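Local coordinates for protein enolase from the environmental genome shotgun sequencing of the Sargasso Sea (PDB 2QGY) that is of unknown specific function but, as an enolase-superfamily member, probably uses a bound magnesium ion to act on a carboxylate substrate, at residues 198-203 with 224-229. Sequence-based numbering, arbitrary orientation.
Sequences MLDLAV and WIEEPV. With MG (magnesium ion), chain C.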
ATOM      1  N   MET A 198      21.622  -1.037  18.524  1.00 19.43           N
ATOM      2  CA  MET A 198      20.186  -0.900  18.245  1.00 18.26           C
ATOM      3  C   MET A 198      19.421  -2.213  18.232  1.00 18.38           C
ATOM      4  O   MET A 198      19.961  -3.269  17.886  1.00 18.25           O
ATOM      5  CB  MET A 198      19.884  -0.025  17.019  1.00 19.43           C
ATOM      6  CG  MET A 198      20.975   0.464  16.107  1.00 21.32           C
ATOM      7  SD  MET A 198      22.599   1.104  16.586  1.00 12.87           S
ATOM      8  CE  MET A 198      22.827   2.504  15.547  1.00 17.21           C
ATOM      9  N   LEU A 199      18.154  -2.151  18.642  1.00 18.10           N
ATOM     10  CA  LEU A 199      17.361  -3.340  18.827  1.00 17.86           C
ATOM     11  C   LEU A 199      16.139  -3.232  17.935  1.00 18.49           C
ATOM     12  O   LEU A 199      15.347  -2.305  18.064  1.00 18.54           O
ATOM     13  CB  LEU A 199      16.931  -3.507  20.311  1.00 19.32           C
ATOM     14  CG  LEU A 199      18.019  -3.544  21.420  1.00 19.33           C
ATOM     15  CD1 LEU A 199      17.393  -3.777  22.814  1.00 21.34           C
ATOM     16  CD2 LEU A 199      19.095  -4.593  21.139  1.00 21.33           C
ATOM     17  N   ASP A 200      16.004  -4.186  17.028  1.00 17.36           N
ATOM     18  CA  ASP A 200      14.853  -4.230  16.166  1.00 17.71           C
ATOM     19  C   ASP A 200      13.916  -5.288  16.684  1.00 17.65           C
ATOM     20  O   ASP A 200      14.183  -6.474  16.584  1.00 17.67           O
ATOM     21  CB  ASP A 200      15.266  -4.496  14.702  1.00 17.42           C
ATOM     22  CG  ASP A 200      14.121  -4.256  13.727  1.00 18.08           C
ATOM     23  OD1 ASP A 200      12.955  -4.429  14.119  1.00 18.07           O
ATOM     24  OD2 ASP A 200      14.403  -3.890  12.556  1.00 19.76           O
ATOM     25  N   LEU A 201      12.815  -4.850  17.291  1.00 17.99           N
ATOM     26  CA  LEU A 201      11.818  -5.795  17.821  1.00 18.32           C
ATOM     27  C   LEU A 201      10.902  -6.424  16.773  1.00 18.65           C
ATOM     28  O   LEU A 201      10.250  -7.429  17.058  1.00 19.80           O
ATOM     29  CB  LEU A 201      10.962  -5.156  18.913  1.00 18.61           C
ATOM     30  CG  LEU A 201      11.731  -4.492  20.061  1.00 20.18           C
ATOM     31  CD1 LEU A 201      10.795  -4.240  21.280  1.00 21.28           C
ATOM     32  CD2 LEU A 201      12.969  -5.273  20.441  1.00 21.11           C
ATOM     33  N   ALA A 202      10.846  -5.837  15.580  1.00 18.47           N
ATOM     34  CA  ALA A 202      10.170  -6.463  14.440  1.00 19.14           C
ATOM     35  C   ALA A 202       8.662  -6.734  14.692  1.00 19.37           C
ATOM     36  O   ALA A 202       8.123  -7.755  14.266  1.00 19.55           O
ATOM     37  CB  ALA A 202      10.908  -7.760  14.035  1.00 19.94           C
ATOM     38  N   VAL A 203       8.019  -5.816  15.420  1.00 18.94           N
ATOM     39  CA  VAL A 203       6.575  -5.830  15.682  1.00 19.78           C
ATOM     40  C   VAL A 203       6.144  -7.149  16.357  1.00 20.78           C
ATOM     41  O   VAL A 203       5.489  -7.980  15.730  1.00 19.83           O
ATOM     42  CB  VAL A 203       5.740  -5.550  14.407  1.00 19.52           C
ATOM     43  CG1 VAL A 203       4.262  -5.355  14.753  1.00 20.83           C
ATOM     44  CG2 VAL A 203       6.267  -4.314  13.662  1.00 19.88           C
ATOM     45  N   TRP A 224      18.583   2.536  20.264  1.00 18.70           N
ATOM     46  CA  TRP A 224      17.176   2.758  19.884  1.00 18.25           C
ATOM     47  C   TRP A 224      16.414   1.473  19.874  1.00 18.46           C
ATOM     48  O   TRP A 224      17.010   0.404  19.912  1.00 18.69           O
ATOM     49  CB  TRP A 224      17.039   3.523  18.557  1.00 19.38           C
ATOM     50  CG  TRP A 224      17.277   2.801  17.231  1.00 20.03           C
ATOM     51  CD1 TRP A 224      16.745   1.604  16.791  1.00 21.18           C
ATOM     52  CD2 TRP A 224      18.016   3.333  16.138  1.00 18.92           C
ATOM     53  NE1 TRP A 224      17.155   1.364  15.489  1.00 20.85           N
ATOM     54  CE2 TRP A 224      17.950   2.398  15.079  1.00 19.63           C
ATOM     55  CE3 TRP A 224      18.749   4.515  15.959  1.00 20.43           C
ATOM     56  CZ2 TRP A 224      18.582   2.620  13.846  1.00 21.72           C
ATOM     57  CZ3 TRP A 224      19.385   4.732  14.731  1.00 21.29           C
ATOM     58  CH2 TRP A 224      19.285   3.785  13.694  1.00 20.30           C
ATOM     59  N   ILE A 225      15.088   1.588  19.854  1.00 17.83           N
ATOM     60  CA  ILE A 225      14.193   0.455  19.871  1.00 18.42           C
ATOM     61  C   ILE A 225      13.337   0.626  18.625  1.00 18.24           C
ATOM     62  O   ILE A 225      12.588   1.607  18.509  1.00 18.21           O
ATOM     63  CB  ILE A 225      13.250   0.482  21.125  1.00 18.61           C
ATOM     64  CG1 ILE A 225      14.055   0.319  22.425  1.00 20.92           C
ATOM     65  CG2 ILE A 225      12.197  -0.650  21.043  1.00 20.83           C
ATOM     66  CD1 ILE A 225      14.885  -0.935  22.507  1.00 21.86           C
ATOM     67  N   GLU A 226      13.438  -0.331  17.717  1.00 16.93           N
ATOM     68  CA  GLU A 226      12.828  -0.195  16.414  1.00 16.98           C
ATOM     69  C   GLU A 226      11.592  -1.091  16.303  1.00 16.25           C
ATOM     70  O   GLU A 226      11.607  -2.256  16.726  1.00 16.58           O
ATOM     71  CB  GLU A 226      13.884  -0.542  15.362  1.00 18.04           C
ATOM     72  CG  GLU A 226      13.372  -0.528  13.966  1.00 18.28           C
ATOM     73  CD  GLU A 226      14.508  -0.640  12.942  1.00 20.59           C
ATOM     74  OE1 GLU A 226      15.626  -0.117  13.185  1.00 21.76           O
ATOM     75  OE2 GLU A 226      14.245  -1.213  11.883  1.00 21.63           O
ATOM     76  N   GLU A 227      10.500  -0.503  15.786  1.00 16.12           N
ATOM     77  CA  GLU A 227       9.240  -1.204  15.582  1.00 15.99           C
ATOM     78  C   GLU A 227       8.780  -2.040  16.802  1.00 15.39           C
ATOM     79  O   GLU A 227       8.468  -3.211  16.665  1.00 15.95           O
ATOM     80  CB  GLU A 227       9.309  -2.072  14.330  1.00 16.62           C
ATOM     81  CG  GLU A 227       9.480  -1.266  13.050  1.00 18.83           C
ATOM     82  CD  GLU A 227       8.677  -1.871  11.947  1.00 21.94           C
ATOM     83  OE1 GLU A 227       9.149  -2.910  11.437  1.00 24.32           O
ATOM     84  OE2 GLU A 227       7.554  -1.356  11.644  1.00 22.39           O
ATOM     85  N   PRO A 228       8.652  -1.401  17.982  1.00 15.89           N
ATOM     86  CA  PRO A 228       8.176  -2.151  19.164  1.00 16.98           C
ATOM     87  C   PRO A 228       6.700  -2.515  18.976  1.00 17.37           C
ATOM     88  O   PRO A 228       6.216  -3.486  19.578  1.00 18.03           O
ATOM     89  CB  PRO A 228       8.359  -1.170  20.334  1.00 15.99           C
ATOM     90  CG  PRO A 228       8.346   0.216  19.689  1.00 17.29           C
ATOM     91  CD  PRO A 228       8.887   0.032  18.255  1.00 15.55           C
ATOM     92  N   VAL A 229       6.007  -1.732  18.147  1.00 16.92           N
ATOM     93  CA  VAL A 229       4.609  -1.996  17.804  1.00 17.39           C
ATOM     94  C   VAL A 229       4.368  -1.669  16.328  1.00 17.74           C
ATOM     95  O   VAL A 229       5.187  -1.022  15.700  1.00 17.28           O
ATOM     96  CB  VAL A 229       3.612  -1.206  18.694  1.00 17.68           C
ATOM     97  CG1 VAL A 229       3.818  -1.567  20.196  1.00 17.58           C
ATOM     98  CG2 VAL A 229       3.766   0.269  18.504  1.00 17.55           C
TER
HETATM   99 MG    MG C 701      13.433  -2.905  11.107  1.00 19.91          MG
HETATM  100  O   HOH W   1      11.682  -3.315  12.118  1.00 26.78           O
HETATM  101  O   HOH W   2      12.943  -4.587  10.117  1.00 22.42           O
HETATM  102  O   HOH W   3      15.269  -3.223  10.064  1.00 22.09           O
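Asp200 and Glu226 each give one carboxylate oxygen to the magnesium ion, Asp200 OD2 and Glu226 OE2 both lying 2.0 Å from the metal. Asp200 OD2 and Glu226 OE2 come within 2.8 Å of each other without a hydrogen bond, the carboxylate planes turned 44° apart. Three waters and Glu252 complete the coordination. One water donates to Asp200 OD1 and to Glu227 OE1, so Glu227 acts from the second shell. Glu226 OE1 forms a salt bridge with Lys169 and accepts the indole N-H of Trp224 through its anti lone pair, lying 26° out of the indole plane; with the metal on OE2, these bonds fix the carboxylate's rotation.

On the same face of the sheet as the metal ligands, Met198 CB sits 3.5 Å from the centroid of Trp224's five-membered ring in a CH-pi contact, and SD makes a Met-aromatic contact with the six-membered ring.

Parallel strand pairing bonds Leu199 N to Trp224 O and Glu226 N to Leu199 O (2.8 Å). Leu201 N to Glu226 O follows at the strand ends; Val203 N to Glu227 O separately joins the loops.

On the face carrying Leu199 and Ile225, Leu199 CD1 meets Ile225 CD1 at 3.8 Å. From the loop, Leu201 CD1 packs on Ile225 CG2 and Pro228 CB, while Val203 CG2 lies 3.8 Å from Glu227 CB. Helix 207-217 links the strands in a beta-alpha-beta unit of the enolase-superfamily barrel, whose metal ligands sit at the C-terminal ends of successive strands.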